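Local atomic coordinates of type II restriction enzyme BsoBI (Geobacillus stearothermophilus, PDB entry 1DC1), a protein that recognizes the double-stranded DNA sequence 5'-CYCGRG-3' as a homodimer and cleaves it after the first C, leaving 5'-phosphate ends. Residues S148-A153 / I187-N192; R144-A149 / S315-I320; K158-R163 / T168-K173; E233-L238 / N266-K271. All coordinates share one frame; numbering follows the deposited sequence.

Contact 1 (S148-A153 / I187-N192)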
# COMPACT_ATOMS: atom_id res chain seq x y z
N SER D 148 10.03 -29.52 -0.85
CA SER D 148 10.26 -30.46 0.24
C SER D 148 9.17 -31.53 0.26
O SER D 148 9.46 -32.70 0.48
CB SER D 148 10.32 -29.76 1.58
OG SER D 148 11.64 -29.27 1.70
N ALA D 149 7.92 -31.13 0.03
CA ALA D 149 6.85 -32.10 -0.03
C ALA D 149 7.11 -33.14 -1.15
O ALA D 149 6.85 -34.33 -0.96
CB ALA D 149 5.52 -31.41 -0.28
N LEU D 150 7.61 -32.71 -2.31
CA LEU D 150 7.91 -33.62 -3.44
C LEU D 150 9.08 -34.51 -3.03
O LEU D 150 9.03 -35.74 -3.25
CB LEU D 150 8.29 -32.87 -4.75
CG LEU D 150 7.13 -32.08 -5.41
CD1 LEU D 150 7.59 -31.08 -6.44
CD2 LEU D 150 6.24 -33.07 -6.05
N ASP D 151 10.11 -33.90 -2.44
CA ASP D 151 11.30 -34.64 -2.01
C ASP D 151 10.92 -35.69 -0.98
O ASP D 151 11.32 -36.85 -1.11
CB ASP D 151 12.33 -33.70 -1.39
CG ASP D 151 12.95 -32.74 -2.41
OD1 ASP D 151 12.75 -32.96 -3.63
OD2 ASP D 151 13.61 -31.76 -1.99
N ILE D 152 10.17 -35.31 0.04
CA ILE D 152 9.77 -36.26 1.10
C ILE D 152 8.93 -37.42 0.53
O ILE D 152 8.98 -38.56 1.05
CB ILE D 152 9.03 -35.54 2.28
CG1 ILE D 152 9.96 -34.48 2.93
CG2 ILE D 152 8.67 -36.55 3.40
CD1 ILE D 152 9.25 -33.31 3.56
N ALA D 153 8.23 -37.16 -0.57
CA ALA D 153 7.39 -38.17 -1.21
C ALA D 153 8.15 -38.91 -2.30
O ALA D 153 7.57 -39.75 -3.00
CB ALA D 153 6.13 -37.49 -1.80
N ILE D 187 7.65 -24.91 -10.94
CA ILE D 187 8.06 -26.27 -10.57
C ILE D 187 7.08 -27.16 -11.30
O ILE D 187 5.89 -26.82 -11.43
CB ILE D 187 7.91 -26.50 -9.04
CG1 ILE D 187 8.84 -25.53 -8.29
CG2 ILE D 187 8.10 -28.01 -8.67
CD1 ILE D 187 10.31 -25.86 -8.42
N SER D 188 7.57 -28.29 -11.78
CA SER D 188 6.72 -29.20 -12.51
C SER D 188 6.91 -30.64 -12.07
O SER D 188 8.03 -31.07 -11.89
CB SER D 188 7.02 -29.04 -13.99
OG SER D 188 6.09 -29.78 -14.74
N TRP D 189 5.84 -31.40 -11.93
CA TRP D 189 5.94 -32.81 -11.52
C TRP D 189 4.82 -33.67 -12.17
O TRP D 189 3.96 -33.18 -12.92
CB TRP D 189 5.82 -32.97 -10.00
CG TRP D 189 4.47 -32.50 -9.46
CD1 TRP D 189 3.34 -33.28 -9.19
CD2 TRP D 189 4.11 -31.13 -9.13
NE1 TRP D 189 2.33 -32.46 -8.70
CE2 TRP D 189 2.76 -31.15 -8.65
CE3 TRP D 189 4.80 -29.90 -9.18
CZ2 TRP D 189 2.10 -29.96 -8.23
CZ3 TRP D 189 4.14 -28.72 -8.76
CH2 TRP D 189 2.82 -28.76 -8.29
N THR D 190 4.87 -34.96 -11.86
CA THR D 190 3.88 -35.92 -12.35
C THR D 190 3.46 -36.74 -11.14
O THR D 190 4.30 -37.27 -10.42
CB THR D 190 4.45 -36.86 -13.41
OG1 THR D 190 4.87 -36.12 -14.55
CG2 THR D 190 3.38 -37.85 -13.85
N ILE D 191 2.16 -36.82 -10.91
CA ILE D 191 1.62 -37.57 -9.79
C ILE D 191 0.45 -38.41 -10.35
O ILE D 191 -0.42 -37.90 -11.02
CB ILE D 191 1.11 -36.60 -8.67
CG1 ILE D 191 0.33 -37.38 -7.62
CG2 ILE D 191 0.21 -35.51 -9.24
CD1 ILE D 191 1.17 -37.75 -6.43
N ASN D 192 0.45 -39.72 -10.11
CA ASN D 192 -0.62 -40.59 -10.61
C ASN D 192 -0.79 -40.51 -12.14
O ASN D 192 -1.90 -40.63 -12.64
CB ASN D 192 -1.98 -40.22 -9.98
CG ASN D 192 -2.05 -40.58 -8.50
OD1 ASN D 192 -1.64 -41.66 -8.09
ND2 ASN D 192 -2.59 -39.66 -7.69

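Contact 2 (R144-A149 / S315-I320)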
# COMPACT_ATOMS: atom_id res chain seq x y z
N ARG D 144 9.76 -23.63 -1.23
CA ARG D 144 10.55 -24.54 -0.39
C ARG D 144 9.61 -25.60 0.17
O ARG D 144 9.98 -26.78 0.22
CB ARG D 144 11.23 -23.77 0.75
CG ARG D 144 12.04 -24.62 1.69
CD ARG D 144 13.33 -25.02 0.98
NE ARG D 144 13.30 -26.43 0.55
CZ ARG D 144 14.18 -27.02 -0.27
NH1 ARG D 144 15.21 -26.35 -0.79
NH2 ARG D 144 14.04 -28.31 -0.50
N ALA D 145 8.42 -25.20 0.61
CA ALA D 145 7.44 -26.16 1.16
C ALA D 145 6.96 -27.18 0.07
O ALA D 145 6.80 -28.37 0.34
CB ALA D 145 6.25 -25.41 1.75
N ILE D 146 6.78 -26.70 -1.16
CA ILE D 146 6.36 -27.51 -2.29
C ILE D 146 7.47 -28.51 -2.66
O ILE D 146 7.19 -29.70 -2.75
CB ILE D 146 6.06 -26.61 -3.53
CG1 ILE D 146 4.82 -25.71 -3.25
CG2 ILE D 146 5.95 -27.51 -4.84
CD1 ILE D 146 3.56 -26.17 -3.89
N ILE D 147 8.69 -28.05 -2.89
CA ILE D 147 9.78 -28.99 -3.24
C ILE D 147 10.12 -29.95 -2.10
O ILE D 147 10.40 -31.11 -2.36
CB ILE D 147 11.05 -28.25 -3.85
CG1 ILE D 147 11.78 -27.37 -2.85
CG2 ILE D 147 10.57 -27.40 -5.05
CD1 ILE D 147 12.89 -26.59 -3.52
N SER D 148 10.03 -29.52 -0.85
CA SER D 148 10.26 -30.46 0.24
C SER D 148 9.17 -31.53 0.26
O SER D 148 9.46 -32.70 0.48
CB SER D 148 10.32 -29.76 1.58
OG SER D 148 11.64 -29.27 1.70
N ALA D 149 7.92 -31.13 0.03
CA ALA D 149 6.85 -32.10 -0.03
C ALA D 149 7.11 -33.14 -1.15
O ALA D 149 6.85 -34.33 -0.96
CB ALA D 149 5.52 -31.41 -0.28
N SER D 315 0.30 -29.04 4.86
CA SER D 315 -0.93 -29.72 4.50
C SER D 315 -1.41 -29.16 3.16
O SER D 315 -1.79 -29.92 2.28
CB SER D 315 -1.96 -29.47 5.63
OG SER D 315 -3.28 -29.80 5.25
N LEU D 316 -1.38 -27.84 2.98
CA LEU D 316 -1.87 -27.24 1.74
C LEU D 316 -1.00 -27.68 0.56
O LEU D 316 -1.52 -27.98 -0.51
CB LEU D 316 -1.89 -25.71 1.89
CG LEU D 316 -2.50 -24.96 0.71
CD1 LEU D 316 -3.53 -23.96 1.20
CD2 LEU D 316 -1.40 -24.25 -0.05
N CYS D 317 0.32 -27.70 0.76
CA CYS D 317 1.29 -28.10 -0.28
C CYS D 317 1.15 -29.57 -0.68
O CYS D 317 1.24 -29.92 -1.84
CB CYS D 317 2.72 -27.81 0.20
SG CYS D 317 3.08 -26.06 0.10
N ARG D 318 0.94 -30.45 0.29
CA ARG D 318 0.76 -31.86 -0.01
C ARG D 318 -0.53 -32.00 -0.83
O ARG D 318 -0.58 -32.75 -1.81
CB ARG D 318 0.74 -32.63 1.30
CG ARG D 318 0.15 -34.00 1.23
CD ARG D 318 0.48 -34.79 2.50
NE ARG D 318 0.55 -36.22 2.20
CZ ARG D 318 -0.16 -37.17 2.82
NH1 ARG D 318 -1.01 -36.86 3.80
NH2 ARG D 318 0.01 -38.44 2.46
N TRP D 319 -1.56 -31.25 -0.46
CA TRP D 319 -2.80 -31.26 -1.20
C TRP D 319 -2.57 -30.74 -2.64
O TRP D 319 -3.10 -31.33 -3.60
CB TRP D 319 -3.81 -30.39 -0.47
CG TRP D 319 -5.04 -30.09 -1.30
CD1 TRP D 319 -6.08 -30.94 -1.57
CD2 TRP D 319 -5.35 -28.86 -1.95
NE1 TRP D 319 -7.01 -30.32 -2.35
CE2 TRP D 319 -6.59 -29.04 -2.60
CE3 TRP D 319 -4.69 -27.62 -2.06
CZ2 TRP D 319 -7.20 -28.03 -3.34
CZ3 TRP D 319 -5.30 -26.61 -2.80
CH2 TRP D 319 -6.54 -26.82 -3.43
N ILE D 320 -1.80 -29.65 -2.79
CA ILE D 320 -1.56 -29.07 -4.10
C ILE D 320 -0.90 -30.04 -5.06
O ILE D 320 -1.26 -30.14 -6.22
CB ILE D 320 -0.68 -27.80 -4.01
CG1 ILE D 320 -1.60 -26.59 -3.86
CG2 ILE D 320 0.19 -27.61 -5.29
CD1 ILE D 320 -0.88 -25.34 -3.47

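Contact 3 (K158-R163 / T168-K173)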
# COMPACT_ATOMS: atom_id res chain seq x y z
N LYS D 158 10.90 -30.84 -12.17
CA LYS D 158 11.73 -30.01 -13.02
C LYS D 158 11.45 -28.61 -12.55
O LYS D 158 10.39 -28.36 -11.95
CB LYS D 158 11.31 -30.16 -14.47
CG LYS D 158 11.29 -31.62 -14.91
CD LYS D 158 10.93 -31.73 -16.34
CE LYS D 158 12.15 -31.78 -17.18
NZ LYS D 158 12.54 -33.19 -17.32
N TRP D 159 12.40 -27.71 -12.75
CA TRP D 159 12.19 -26.36 -12.34
C TRP D 159 12.59 -25.37 -13.40
O TRP D 159 13.33 -25.67 -14.31
CB TRP D 159 12.93 -26.11 -11.05
CG TRP D 159 14.39 -26.08 -11.23
CD1 TRP D 159 15.20 -27.13 -11.53
CD2 TRP D 159 15.25 -24.93 -11.04
NE1 TRP D 159 16.53 -26.71 -11.53
CE2 TRP D 159 16.58 -25.37 -11.23
CE3 TRP D 159 15.02 -23.58 -10.72
CZ2 TRP D 159 17.67 -24.51 -11.11
CZ3 TRP D 159 16.10 -22.73 -10.60
CH2 TRP D 159 17.41 -23.20 -10.80
N LEU D 160 12.06 -24.16 -13.26
CA LEU D 160 12.29 -23.07 -14.18
C LEU D 160 13.01 -21.95 -13.42
O LEU D 160 12.57 -21.47 -12.38
CB LEU D 160 10.94 -22.62 -14.78
CG LEU D 160 10.97 -21.84 -16.10
CD1 LEU D 160 11.57 -22.66 -17.25
CD2 LEU D 160 9.56 -21.42 -16.42
N ASP D 161 14.15 -21.57 -13.97
CA ASP D 161 15.00 -20.56 -13.37
C ASP D 161 14.50 -19.15 -13.67
O ASP D 161 14.51 -18.73 -14.84
CB ASP D 161 16.41 -20.76 -13.93
CG ASP D 161 17.48 -20.10 -13.07
OD1 ASP D 161 17.22 -18.99 -12.54
OD2 ASP D 161 18.57 -20.68 -12.94
N SER D 162 14.06 -18.44 -12.63
CA SER D 162 13.54 -17.06 -12.76
C SER D 162 14.55 -16.11 -13.45
O SER D 162 14.15 -15.12 -14.08
CB SER D 162 13.18 -16.52 -11.40
OG SER D 162 14.37 -16.44 -10.64
N ARG D 163 15.84 -16.42 -13.34
CA ARG D 163 16.88 -15.63 -13.98
C ARG D 163 16.84 -15.76 -15.52
O ARG D 163 17.27 -14.84 -16.25
CB ARG D 163 18.27 -16.06 -13.50
CG ARG D 163 18.62 -15.58 -12.14
CD ARG D 163 18.67 -16.75 -11.27
NE ARG D 163 20.01 -17.08 -10.84
CZ ARG D 163 20.50 -18.32 -10.77
NH1 ARG D 163 19.75 -19.36 -11.12
NH2 ARG D 163 21.71 -18.53 -10.29
N THR D 168 11.72 -20.89 -20.56
CA THR D 168 11.35 -22.07 -21.31
C THR D 168 12.19 -23.28 -20.91
O THR D 168 11.75 -24.42 -21.07
CB THR D 168 11.54 -21.82 -22.83
OG1 THR D 168 10.81 -22.81 -23.57
CG2 THR D 168 13.06 -21.84 -23.22
N ASN D 169 13.39 -23.04 -20.40
CA ASN D 169 14.28 -24.17 -20.08
C ASN D 169 14.00 -24.88 -18.76
O ASN D 169 14.56 -24.53 -17.72
CB ASN D 169 15.74 -23.71 -20.13
CG ASN D 169 16.72 -24.88 -20.02
OD1 ASN D 169 16.53 -25.96 -20.61
ND2 ASN D 169 17.79 -24.67 -19.26
N TRP D 170 13.12 -25.88 -18.80
CA TRP D 170 12.78 -26.63 -17.60
C TRP D 170 13.89 -27.62 -17.25
O TRP D 170 14.13 -28.59 -17.97
CB TRP D 170 11.46 -27.35 -17.79
CG TRP D 170 10.31 -26.41 -17.70
CD1 TRP D 170 9.72 -25.70 -18.73
CD2 TRP D 170 9.56 -26.07 -16.50
NE1 TRP D 170 8.67 -24.96 -18.26
CE2 TRP D 170 8.54 -25.16 -16.90
CE3 TRP D 170 9.65 -26.45 -15.14
CZ2 TRP D 170 7.60 -24.62 -15.97
CZ3 TRP D 170 8.71 -25.90 -14.21
CH2 TRP D 170 7.70 -24.99 -14.64
N MET D 171 14.55 -27.37 -16.13
CA MET D 171 15.65 -28.23 -15.72
C MET D 171 15.26 -29.25 -14.69
O MET D 171 14.33 -29.06 -13.91
CB MET D 171 16.84 -27.41 -15.18
CG MET D 171 17.16 -26.16 -16.00
SD MET D 171 18.21 -25.01 -15.15
CE MET D 171 19.53 -25.99 -14.77
N ASP D 172 16.00 -30.36 -14.69
CA ASP D 172 15.76 -31.38 -13.70
C ASP D 172 16.30 -30.94 -12.34
O ASP D 172 17.30 -30.20 -12.23
CB ASP D 172 16.39 -32.71 -14.09
CG ASP D 172 15.63 -33.42 -15.19
OD1 ASP D 172 14.39 -33.64 -15.09
OD2 ASP D 172 16.32 -33.75 -16.16
N LYS D 173 15.58 -31.36 -11.31
CA LYS D 173 15.95 -31.04 -9.95
C LYS D 173 17.40 -31.49 -9.73
O LYS D 173 17.79 -32.56 -10.19
CB LYS D 173 15.02 -31.80 -9.02
CG LYS D 173 15.50 -32.03 -7.63
CD LYS D 173 14.98 -33.34 -7.15
CE LYS D 173 15.44 -33.54 -5.73
NZ LYS D 173 16.86 -33.93 -5.63
O HOH W 1 19.44 -28.29 -12.08
O HOH W 2 15.02 -22.32 -16.77

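Contact 4 (E233-L238 / N266-K271)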
# COMPACT_ATOMS: atom_id res chain seq x y z
N GLU D 233 -9.13 -24.32 -19.90
CA GLU D 233 -9.37 -25.63 -19.32
C GLU D 233 -8.12 -26.22 -18.65
O GLU D 233 -8.22 -27.18 -17.86
CB GLU D 233 -9.86 -26.62 -20.39
CG GLU D 233 -10.28 -25.99 -21.67
CD GLU D 233 -9.11 -25.50 -22.46
OE1 GLU D 233 -8.22 -26.33 -22.75
OE2 GLU D 233 -9.09 -24.29 -22.79
N LYS D 234 -6.94 -25.66 -18.96
CA LYS D 234 -5.65 -26.14 -18.41
C LYS D 234 -5.36 -25.61 -17.04
O LYS D 234 -4.44 -26.07 -16.39
CB LYS D 234 -4.49 -25.74 -19.32
CG LYS D 234 -4.51 -26.44 -20.64
CD LYS D 234 -5.16 -27.79 -20.51
CE LYS D 234 -4.65 -28.77 -21.58
NZ LYS D 234 -5.52 -30.00 -21.64
N TYR D 235 -6.11 -24.59 -16.62
CA TYR D 235 -5.94 -23.99 -15.27
C TYR D 235 -6.65 -24.79 -14.18
O TYR D 235 -7.90 -24.74 -14.06
CB TYR D 235 -6.48 -22.56 -15.24
CG TYR D 235 -5.65 -21.59 -16.05
CD1 TYR D 235 -5.88 -21.40 -17.41
CD2 TYR D 235 -4.66 -20.83 -15.44
CE1 TYR D 235 -5.16 -20.47 -18.12
CE2 TYR D 235 -3.92 -19.88 -16.16
CZ TYR D 235 -4.17 -19.70 -17.49
OH TYR D 235 -3.43 -18.77 -18.20
N LEU D 236 -5.87 -25.55 -13.41
CA LEU D 236 -6.43 -26.36 -12.32
C LEU D 236 -6.65 -25.53 -11.06
O LEU D 236 -7.62 -25.74 -10.35
CB LEU D 236 -5.48 -27.51 -11.91
CG LEU D 236 -5.28 -28.65 -12.92
CD1 LEU D 236 -4.21 -29.59 -12.45
CD2 LEU D 236 -6.61 -29.39 -13.13
N LEU D 237 -5.75 -24.59 -10.79
CA LEU D 237 -5.84 -23.77 -9.60
C LEU D 237 -5.23 -22.40 -9.81
O LEU D 237 -4.26 -22.28 -10.55
CB LEU D 237 -5.11 -24.49 -8.43
CG LEU D 237 -4.88 -23.80 -7.06
CD1 LEU D 237 -4.84 -24.86 -6.01
CD2 LEU D 237 -3.58 -22.96 -7.06
N LEU D 238 -5.83 -21.38 -9.17
CA LEU D 238 -5.32 -20.00 -9.17
C LEU D 238 -5.36 -19.54 -7.72
O LEU D 238 -6.30 -19.84 -6.99
CB LEU D 238 -6.15 -19.08 -10.07
CG LEU D 238 -6.20 -19.66 -11.50
CD1 LEU D 238 -7.58 -20.20 -11.79
CD2 LEU D 238 -5.82 -18.64 -12.48
N ASN D 266 -15.40 -15.15 -11.71
CA ASN D 266 -16.38 -14.60 -12.63
C ASN D 266 -16.03 -14.94 -14.08
O ASN D 266 -16.84 -15.54 -14.80
CB ASN D 266 -16.48 -13.07 -12.45
CG ASN D 266 -17.33 -12.66 -11.21
OD1 ASN D 266 -18.00 -13.48 -10.58
ND2 ASN D 266 -17.28 -11.38 -10.87
N LYS D 267 -14.82 -14.59 -14.50
CA LYS D 267 -14.40 -14.84 -15.86
C LYS D 267 -14.38 -16.34 -16.20
O LYS D 267 -14.86 -16.76 -17.27
CB LYS D 267 -13.02 -14.23 -16.05
CG LYS D 267 -13.09 -12.74 -16.19
CD LYS D 267 -14.05 -12.38 -17.32
CE LYS D 267 -14.02 -10.91 -17.60
NZ LYS D 267 -13.95 -10.66 -19.07
N PHE D 268 -13.84 -17.16 -15.30
CA PHE D 268 -13.80 -18.58 -15.60
C PHE D 268 -15.21 -19.21 -15.70
O PHE D 268 -15.48 -19.99 -16.60
CB PHE D 268 -12.92 -19.36 -14.57
CG PHE D 268 -11.43 -19.42 -14.95
CD1 PHE D 268 -10.58 -18.33 -14.65
CD2 PHE D 268 -10.93 -20.47 -15.71
CE1 PHE D 268 -9.23 -18.30 -15.14
CE2 PHE D 268 -9.60 -20.46 -16.20
CZ PHE D 268 -8.74 -19.37 -15.92
N SER D 269 -16.11 -18.85 -14.79
CA SER D 269 -17.45 -19.40 -14.78
C SER D 269 -18.18 -19.12 -16.06
O SER D 269 -18.95 -19.95 -16.52
CB SER D 269 -18.26 -18.82 -13.65
OG SER D 269 -17.84 -19.43 -12.46
N GLU D 270 -17.95 -17.92 -16.59
CA GLU D 270 -18.54 -17.49 -17.83
C GLU D 270 -18.23 -18.48 -18.90
O GLU D 270 -19.03 -18.70 -19.82
CB GLU D 270 -17.94 -16.18 -18.25
CG GLU D 270 -18.52 -15.01 -17.52
CD GLU D 270 -17.92 -13.73 -18.04
OE1 GLU D 270 -17.24 -13.80 -19.10
OE2 GLU D 270 -18.13 -12.68 -17.38
N LYS D 271 -17.05 -19.07 -18.79
CA LYS D 271 -16.59 -20.06 -19.75
C LYS D 271 -16.99 -21.46 -19.32
O LYS D 271 -16.62 -22.46 -19.93
CB LYS D 271 -15.07 -20.00 -19.86
CG LYS D 271 -14.62 -19.09 -20.97
CD LYS D 271 -15.44 -17.78 -21.10
CE LYS D 271 -15.08 -17.01 -22.40
NZ LYS D 271 -16.27 -16.37 -23.08

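Contact 1 (S148-A153 / I187-N192)
Leu-150 and Trp-189 mark the closest backbone approach between the end of helix 110-152 and strand 184-191, their CA atoms 8.4 Å apart, and no hydrogen bond passes between the two segments. The contact is made by one side chain reaching from the helix to the strand. Leu-150 divides its two methyls between neighbours that share one side of the strand: CD1 meets the CG2 branch of Ile-187 at 3.8 Å, while CD2 lies over one face of the Trp-189 indole, 4.2 Å from the centroid of the five-membered ring and 24° off its normal, a CH-pi contact shifted toward the rim. With CG between the backbone N and the carbonyl carbon (chi1 62°), the indole of Trp-189 turns a face to the leucine, which crosses it at about a right angle. The indole NE1 is bonded to the carbonyl of Ile-321, so the ring is also fastened to the end of helix 310-321. Replacing Leu-150 with an alanine would probably take the methyl from this indole face and leave a gap beside Ile-187. Ile-155 and Tyr-157 also touch Leu-150. This is helix-on-sheet packing, in which the C-terminal end of a long helix covers part of the main mixed sheet of a PDDEXK-family endonuclease, here through apolar side chains.

Contact 2 (R144-A149 / S315-I320)
Ala-145 and Cys-317 meet where helix 110-152 crosses helix 310-321, the axes of the two short segments passing 9.0 Å apart at a signed angle of -60°, with the CA atoms of Ile-146 and Cys-317 separated by 5.5 Å. Cys-317 is the central side chain of the crossing. Its sulfur stands beside the backbone N with SG anti to the carbonyl carbon (chi1 -76°), which places it between two consecutive residues of the other helix: SG is 3.6 Å from Ala-145 CB and 3.8 Å from Ile-146 CG1. The small alanine side chain is consistent with this close approach. Ile-146 then extends past the sulfur, and its CD1 reaches Ile-320 CG2 at 3.9 Å, the two isoleucines crossing at about a right angle one turn further along helix 310-321. All these contacts are apolar, and no hydrogen bond joins the two segments. On another side of helix 110-152, Arg-144 forms salt bridges with Glu-181 and Asp-177. Helix 310-321 in turn rests on the sheet, where Ile-320 touches Ile-278 of strand 276-281 and Leu-316 touches Ala-305 of strand 303-306; it is thus packed against both helix 110-152 and these two parallel strands.

Contact 3 (K158-R163 / T168-K173)
Leu-160 and Trp-170 share one face of a two-stranded antiparallel hairpin, the leucine lying over the indole. Leu-160 CD1 sits 3.7 Å from the centroid of the five-membered ring and only 5° off its normal, a nearly perpendicular CH-pi contact, while CD2 packs 3.8 Å from Trp-170 CZ2. The leucine reaches this position with CG anti to its backbone N (chi1 -160°). At the rim of the same indole, near its plane, lies the carbonyl O of Lys-158. A serine in place of Trp-170 would probably leave Leu-160 without the ring against its methyls and open a gap toward Pro-220 and Met-199, which the indole also touches. On this face too, Lys-158 runs alongside Asp-172, and its chain bends at chi3 and chi4 to bring NZ within 2.9 Å of Asp-172 OD1, a salt bridge that meets the carboxylate from above its plane. On the opposite face of the hairpin, Trp-159 and Met-171 lie side by side; Met-171 SD approaches the six-membered ring obliquely, 4.7 Å from its centroid, in a Met-aromatic contact. Their backbones form the hydrogen-bonded pair: Trp-159 N gives to Met-171 O at 2.6 Å and Met-171 N to Trp-159 O at 2.8 Å. A water accepts weakly from Trp-159 NE1 and donates to Asp-172 O. At the end of the strand, Asp-161 OD1 accepts from Arg-163 N, closing an Asx turn, and from Arg-163 NH1. The arrangement is a beta hairpin at the border of the main mixed sheet, with 170-172 one of its two outermost strands within the chain.

Contact 4 (E233-L238 / N266-K271)
Phe-268 drives the edge of its ring toward the face of Tyr-235 in an offset edge-to-face pair, with centroids 5.5 Å apart and planes inclined at 69°. Its leading atom is CZ, which stands over the tyrosine ring 3.8 Å from both CG and CD1, so the phenylalanine meets the part of the ring nearest the backbone and misses the hydroxyl end. CE2 beside it comes within 3.9 Å of Tyr-235 CB. One face of the Phe-268 ring is covered by Leu-238, whose CD1 methyl lies 4.2 Å from CE1, displaced toward the rim. The phenylalanine is therefore touched both at its edge and on a face by residues of one strand. Tyr-235 holds CG anti to the carbonyl carbon (chi1 -69°), which turns its ring out to receive the phenylalanine edge. The tyrosine hydroxyl is bonded to the backbone N of Gln-230, and Val-204 touches all three residues of the contact. Between Tyr-235 and Leu-238 the strand carries a classic beta bulge, in which Leu-236 and Leu-237 both face Leu-215. The contact seats the C-terminal end of helix 247-270 on strand 235-242 within a beta-alpha-beta unit of the PDDEXK fold; farther along the same strand lies Glu-240, a predicted magnesium ligand.

Helix 110-152 supplies the first segments of contacts 1 and 2, which overlap at Ser-148 and Ala-149. From there the chain enters the hairpin closed by contact 3, nested inside the longer loop that contact 1 closes when strand 184-191 returns to pack against the helix. The two meet in the sheet, where strands 157-161 and 184-191 are neighbours. Contact 4 follows in series and joins strand 235-242 to helix 247-270. Contact 2 closes last, at helix 310-321, and its loop encloses contacts 3 and 4. Trp-319 and Ile-320 touch Leu-237 directly, joining contact 2 to contact 4.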